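Local coordinates for protein 2-oxoadipate dioxygenase/decarboxylase, chloroplastic/amyloplastic (Oryza sativa, PDB 6W1K) that catalyses the oxygen-dependent decarboxylation and hydroxylation of 2-oxoadipate to D-2-hydroxyglutarate, using iron(II), in plant lysine breakdown, at residues A[65-70]-A[138-143]; A[195-200]-A[267-272]. All blocks are in the same frame, centred on the assembly; numbering follows the deposited sequence.

Interaction 1 of 2, residues A[65-70]-A[138-143]; sequences FGVDGY and DIIQKY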
# COMPACT_ATOMS: atom_id res chain seq x y z
N PHE A 65 -5.25 -9.77 -8.76
CA PHE A 65 -4.97 -10.90 -9.66
C PHE A 65 -4.87 -10.40 -11.09
O PHE A 65 -5.85 -9.89 -11.65
CB PHE A 65 -6.06 -11.95 -9.56
CG PHE A 65 -6.05 -12.74 -8.27
CD1 PHE A 65 -4.97 -13.52 -7.93
CD2 PHE A 65 -7.16 -12.74 -7.45
CE1 PHE A 65 -4.99 -14.30 -6.76
CE2 PHE A 65 -7.20 -13.50 -6.28
CZ PHE A 65 -6.11 -14.26 -5.93
N GLY A 66 -3.70 -10.57 -11.71
CA GLY A 66 -3.48 -10.16 -13.08
C GLY A 66 -4.03 -11.12 -14.13
O GLY A 66 -3.28 -11.77 -14.87
N VAL A 67 -5.35 -11.21 -14.19
CA VAL A 67 -6.02 -12.11 -15.12
C VAL A 67 -7.44 -11.60 -15.34
O VAL A 67 -8.09 -11.10 -14.42
CB VAL A 67 -5.99 -13.57 -14.59
CG1 VAL A 67 -6.83 -13.75 -13.33
CG2 VAL A 67 -6.46 -14.52 -15.66
N ASP A 68 -7.89 -11.71 -16.59
CA ASP A 68 -9.29 -11.43 -16.97
C ASP A 68 -9.76 -10.06 -16.49
O ASP A 68 -10.90 -9.87 -16.08
CB ASP A 68 -10.23 -12.52 -16.45
CG ASP A 68 -9.95 -13.90 -17.05
OD1 ASP A 68 -10.37 -14.90 -16.42
OD2 ASP A 68 -9.32 -13.98 -18.13
N GLY A 69 -8.86 -9.09 -16.56
CA GLY A 69 -9.20 -7.74 -16.17
C GLY A 69 -9.29 -7.48 -14.68
O GLY A 69 -9.72 -6.39 -14.30
N TYR A 70 -8.92 -8.43 -13.83
CA TYR A 70 -8.97 -8.24 -12.37
C TYR A 70 -7.72 -7.57 -11.82
O TYR A 70 -7.61 -7.39 -10.59
CB TYR A 70 -9.24 -9.60 -11.70
CG TYR A 70 -10.73 -9.88 -11.59
CD1 TYR A 70 -11.46 -10.32 -12.69
CD2 TYR A 70 -11.44 -9.58 -10.42
CE1 TYR A 70 -12.84 -10.49 -12.61
CE2 TYR A 70 -12.82 -9.74 -10.34
CZ TYR A 70 -13.51 -10.17 -11.43
OH TYR A 70 -14.87 -10.33 -11.32
N ASP A 138 -5.99 -22.72 -12.14
CA ASP A 138 -7.37 -23.18 -12.21
C ASP A 138 -8.15 -22.76 -10.97
O ASP A 138 -9.35 -22.49 -11.05
CB ASP A 138 -7.45 -24.70 -12.36
CG ASP A 138 -7.03 -25.18 -13.74
OD1 ASP A 138 -6.85 -24.34 -14.65
OD2 ASP A 138 -6.85 -26.41 -13.90
N ILE A 139 -7.49 -22.74 -9.81
CA ILE A 139 -8.16 -22.30 -8.59
C ILE A 139 -8.52 -20.82 -8.71
O ILE A 139 -9.65 -20.41 -8.44
CB ILE A 139 -7.26 -22.57 -7.37
CG1 ILE A 139 -7.21 -24.04 -7.01
CG2 ILE A 139 -7.75 -21.72 -6.17
CD1 ILE A 139 -6.05 -24.38 -6.10
N ILE A 140 -7.57 -20.01 -9.15
CA ILE A 140 -7.84 -18.58 -9.28
C ILE A 140 -8.93 -18.35 -10.32
O ILE A 140 -9.84 -17.53 -10.11
CB ILE A 140 -6.55 -17.83 -9.63
CG1 ILE A 140 -5.64 -17.83 -8.41
CG2 ILE A 140 -6.84 -16.40 -10.09
CD1 ILE A 140 -4.16 -17.52 -8.73
N GLN A 141 -8.86 -19.06 -11.44
CA GLN A 141 -9.87 -18.92 -12.47
C GLN A 141 -11.26 -19.27 -11.95
O GLN A 141 -12.25 -18.65 -12.36
CB GLN A 141 -9.54 -19.81 -13.67
CG GLN A 141 -10.29 -19.46 -14.91
CD GLN A 141 -9.93 -18.07 -15.45
OE1 GLN A 141 -8.77 -17.63 -15.41
NE2 GLN A 141 -10.94 -17.37 -15.95
N LYS A 142 -11.36 -20.28 -11.07
CA LYS A 142 -12.66 -20.64 -10.50
C LYS A 142 -13.26 -19.45 -9.75
O LYS A 142 -14.45 -19.14 -9.89
CB LYS A 142 -12.52 -21.84 -9.56
CG LYS A 142 -13.81 -22.16 -8.77
CD LYS A 142 -13.68 -23.42 -7.91
CE LYS A 142 -12.71 -23.22 -6.76
NZ LYS A 142 -12.80 -24.34 -5.74
N TYR A 143 -12.46 -18.81 -8.90
CA TYR A 143 -13.00 -17.69 -8.14
C TYR A 143 -13.30 -16.50 -9.04
O TYR A 143 -14.35 -15.86 -8.89
CB TYR A 143 -12.04 -17.32 -7.03
CG TYR A 143 -12.07 -18.36 -5.96
CD1 TYR A 143 -13.11 -18.43 -5.06
CD2 TYR A 143 -11.11 -19.32 -5.89
CE1 TYR A 143 -13.17 -19.39 -4.09
CE2 TYR A 143 -11.14 -20.26 -4.93
CZ TYR A 143 -12.19 -20.31 -4.02
OH TYR A 143 -12.28 -21.28 -3.05
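I140 lies over one face of the F65 ring, its CG2 4.2 Å from the ring centroid and displaced toward the rim, a CH-pi contact. In I140, chi1 of -71° sets CG2 anti to the backbone N, which places it above the ring near CG and CD1, while CG1 and CD1 of the isoleucine meet F65 CE1, the I140 CD1 to F65 CE1 distance being 3.9 Å. V67 extends the apolar patch: its CG1 meets I140 CG2 at 4.2 Å, and its CG2 touches Q141 OE1. V67 also opens a type I' turn that closes at Y70 and carries D68 at the helix side. Here a bend at chi2 turns CD of Q141 toward the loop, and its NE2 donates to D68 OD1 at 2.6 Å. The bond is nearly straight (162°), and the acceptor lies close to the amide plane, with the carboxylate turned 73° from it. The same OD1 forms a salt bridge with R145, one turn further along helix 134-147. The loop after strand 57-65 is thus held to that helix by apolar packing of F65, V67 and I140 and, at the exposed D68, by a polar contact with Q141 and R145, where the arginine probably offsets the aspartate's charge.

Interaction 2 of 2, residues A[195-200]-A[267-272]; sequences HTTIST and EFAERL. With NI (nickel (II) ion), chain E; OOG (2-oxoadipic acid), chain F.
OE1 of E267 binds the nickel ion at 1.9 Å, and NE2 of H195 on the adjacent strand joins the same metal at 2.2 Å. H59 completes the protein's two-histidine, one-carboxylate set, which holds iron(II) in the working enzyme. The 2-oxoadipate chelates through its carboxylate O3 and keto O5, the latter 2.1 Å from the metal and near the plane of the H195 ring, at its edge. The E267 chain leaves with CG anti to the backbone N (chi1 179°) and runs beside T197, both side chains pointing the same way. T197 CG2 comes 3.4 Å from E267 OE2, which accepts a hydrogen bond from Q241, and 3.7 Å from the CB of A269. An alanine in place of T197 would probably open a gap where CG2 packs between the E267 side chain and A269 CB, and leave the hydrogen-bonding partner of OG1 without its mate. Between the backbones, the strands pair in parallel through E267 N to T196 O, I198 N to E267 O, A269 N to I198 O and T200 N to A269 O; the first is the straightest (171°, 3.0 Å). On the sheet face away from the metal, I198 CD1 lies at the edge of the F268 ring, 4.2 Å from F268 CD1. Helix 210-219 packs against that face, with F213 on I198 and T200 and V217 on F268, while strand 57-65 flanks 195-199 and strand 239-243 flanks 267-271.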
# COMPACT_ATOMS: atom_id res chain seq x y z
N HIS A 195 -1.85 -1.64 2.73
CA HIS A 195 -1.30 -0.83 3.81
C HIS A 195 -1.42 0.64 3.45
O HIS A 195 -1.57 1.03 2.28
CB HIS A 195 0.15 -1.20 4.12
CG HIS A 195 1.13 -0.91 3.03
ND1 HIS A 195 1.41 -1.81 2.02
CD2 HIS A 195 1.93 0.16 2.82
CE1 HIS A 195 2.33 -1.29 1.22
NE2 HIS A 195 2.65 -0.09 1.67
N THR A 196 -1.38 1.45 4.49
CA THR A 196 -1.06 2.86 4.35
C THR A 196 0.35 3.04 4.87
O THR A 196 0.92 2.14 5.49
CB THR A 196 -2.07 3.75 5.10
OG1 THR A 196 -1.90 5.11 4.67
CG2 THR A 196 -1.85 3.66 6.59
N THR A 197 0.90 4.23 4.65
CA THR A 197 2.30 4.55 4.95
C THR A 197 2.36 5.92 5.59
O THR A 197 1.83 6.88 5.04
CB THR A 197 3.11 4.59 3.66
OG1 THR A 197 2.88 3.37 2.94
CG2 THR A 197 4.59 4.74 3.91
N ILE A 198 3.01 6.01 6.74
CA ILE A 198 3.21 7.28 7.40
C ILE A 198 4.46 7.93 6.83
O ILE A 198 5.53 7.31 6.78
CB ILE A 198 3.32 7.11 8.92
CG1 ILE A 198 2.02 6.56 9.51
CG2 ILE A 198 3.70 8.42 9.58
CD1 ILE A 198 2.18 6.25 11.00
N SER A 199 4.33 9.18 6.40
CA SER A 199 5.45 9.97 5.93
C SER A 199 6.19 10.53 7.14
O SER A 199 5.81 11.57 7.68
CB SER A 199 4.94 11.09 5.03
OG SER A 199 6.02 11.89 4.64
N THR A 200 7.27 9.86 7.56
CA THR A 200 7.90 10.29 8.82
C THR A 200 8.49 11.69 8.73
O THR A 200 8.46 12.43 9.71
CB THR A 200 8.99 9.30 9.28
OG1 THR A 200 10.17 9.40 8.48
CG2 THR A 200 8.43 7.89 9.27
N GLU A 267 3.16 0.82 6.95
CA GLU A 267 4.52 1.13 6.57
C GLU A 267 4.87 2.55 7.02
O GLU A 267 3.98 3.38 7.31
CB GLU A 267 4.69 0.94 5.05
CG GLU A 267 6.06 1.24 4.52
CD GLU A 267 6.06 1.45 3.00
OE1 GLU A 267 5.41 0.66 2.31
OE2 GLU A 267 6.71 2.41 2.51
N PHE A 268 6.17 2.79 7.17
CA PHE A 268 6.75 4.09 7.50
C PHE A 268 7.87 4.39 6.52
O PHE A 268 8.70 3.52 6.22
CB PHE A 268 7.26 4.10 8.95
CG PHE A 268 6.48 3.18 9.85
CD1 PHE A 268 5.19 3.49 10.25
CD2 PHE A 268 7.06 2.00 10.31
CE1 PHE A 268 4.48 2.63 11.09
CE2 PHE A 268 6.37 1.14 11.14
CZ PHE A 268 5.07 1.45 11.53
N ALA A 269 7.87 5.60 5.97
CA ALA A 269 8.80 5.92 4.90
C ALA A 269 9.38 7.30 5.10
O ALA A 269 8.69 8.25 5.49
CB ALA A 269 8.12 5.83 3.53
N GLU A 270 10.68 7.41 4.84
CA GLU A 270 11.38 8.68 4.84
C GLU A 270 11.94 8.92 3.45
O GLU A 270 12.66 8.07 2.92
CB GLU A 270 12.52 8.72 5.87
CG GLU A 270 13.16 10.13 6.01
CD GLU A 270 14.05 10.31 7.24
OE1 GLU A 270 14.07 9.42 8.10
OE2 GLU A 270 14.74 11.36 7.34
N ARG A 271 11.60 10.05 2.87
CA ARG A 271 12.16 10.48 1.59
C ARG A 271 13.13 11.62 1.85
O ARG A 271 12.72 12.70 2.32
CB ARG A 271 11.05 10.91 0.63
CG ARG A 271 9.96 9.83 0.42
CD ARG A 271 8.82 10.27 -0.55
NE ARG A 271 7.99 9.10 -0.83
CZ ARG A 271 8.24 8.20 -1.78
NH1 ARG A 271 7.44 7.16 -1.92
NH2 ARG A 271 9.27 8.36 -2.60
N LEU A 272 14.40 11.40 1.54
CA LEU A 272 15.42 12.41 1.80
C LEU A 272 15.51 13.41 0.64
O LEU A 272 15.08 13.13 -0.49
CB LEU A 272 16.78 11.77 2.02
CG LEU A 272 16.92 10.92 3.29
CD1 LEU A 272 18.41 10.58 3.48
CD2 LEU A 272 16.38 11.62 4.52
NI NI E . 4.44 0.59 0.67
C2 OOG F . 3.23 -3.55 -1.64
C3 OOG F . 4.68 -3.62 -1.17
C4 OOG F . 5.53 -2.58 -1.91
C6 OOG F . 6.55 -0.24 -1.22
O4 OOG F . 7.54 -0.39 -1.97
O3 OOG F . 6.54 0.69 -0.38
C5 OOG F . 5.36 -1.19 -1.31
C1 OOG F . 2.40 -4.72 -1.09
O1 OOG F . 1.36 -5.00 -1.59
O2 OOG F . 2.83 -5.48 0.00
O5 OOG F . 4.31 -0.83 -0.91

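How the interactions relate
The two contacts lie on opposite sides of the chain's centre, their own centres about 31 Å apart and their nearest atoms about 14 Å apart, and they do not touch. Strand 57-65 connects them. It contributes the metal ligand H59 and the substrate-binding R63, pairs antiparallel with strand 195-199 of interaction 2, and leads into the loop of interaction 1, whose first segment begins with F65. The F65 side chain is about 8 Å from that of R63 and about 12 Å from the bound 2-oxoadipate. Interaction 2 therefore belongs to the catalytic centre itself, whereas interaction 1 is peripheral packing where the chain leaves that strand.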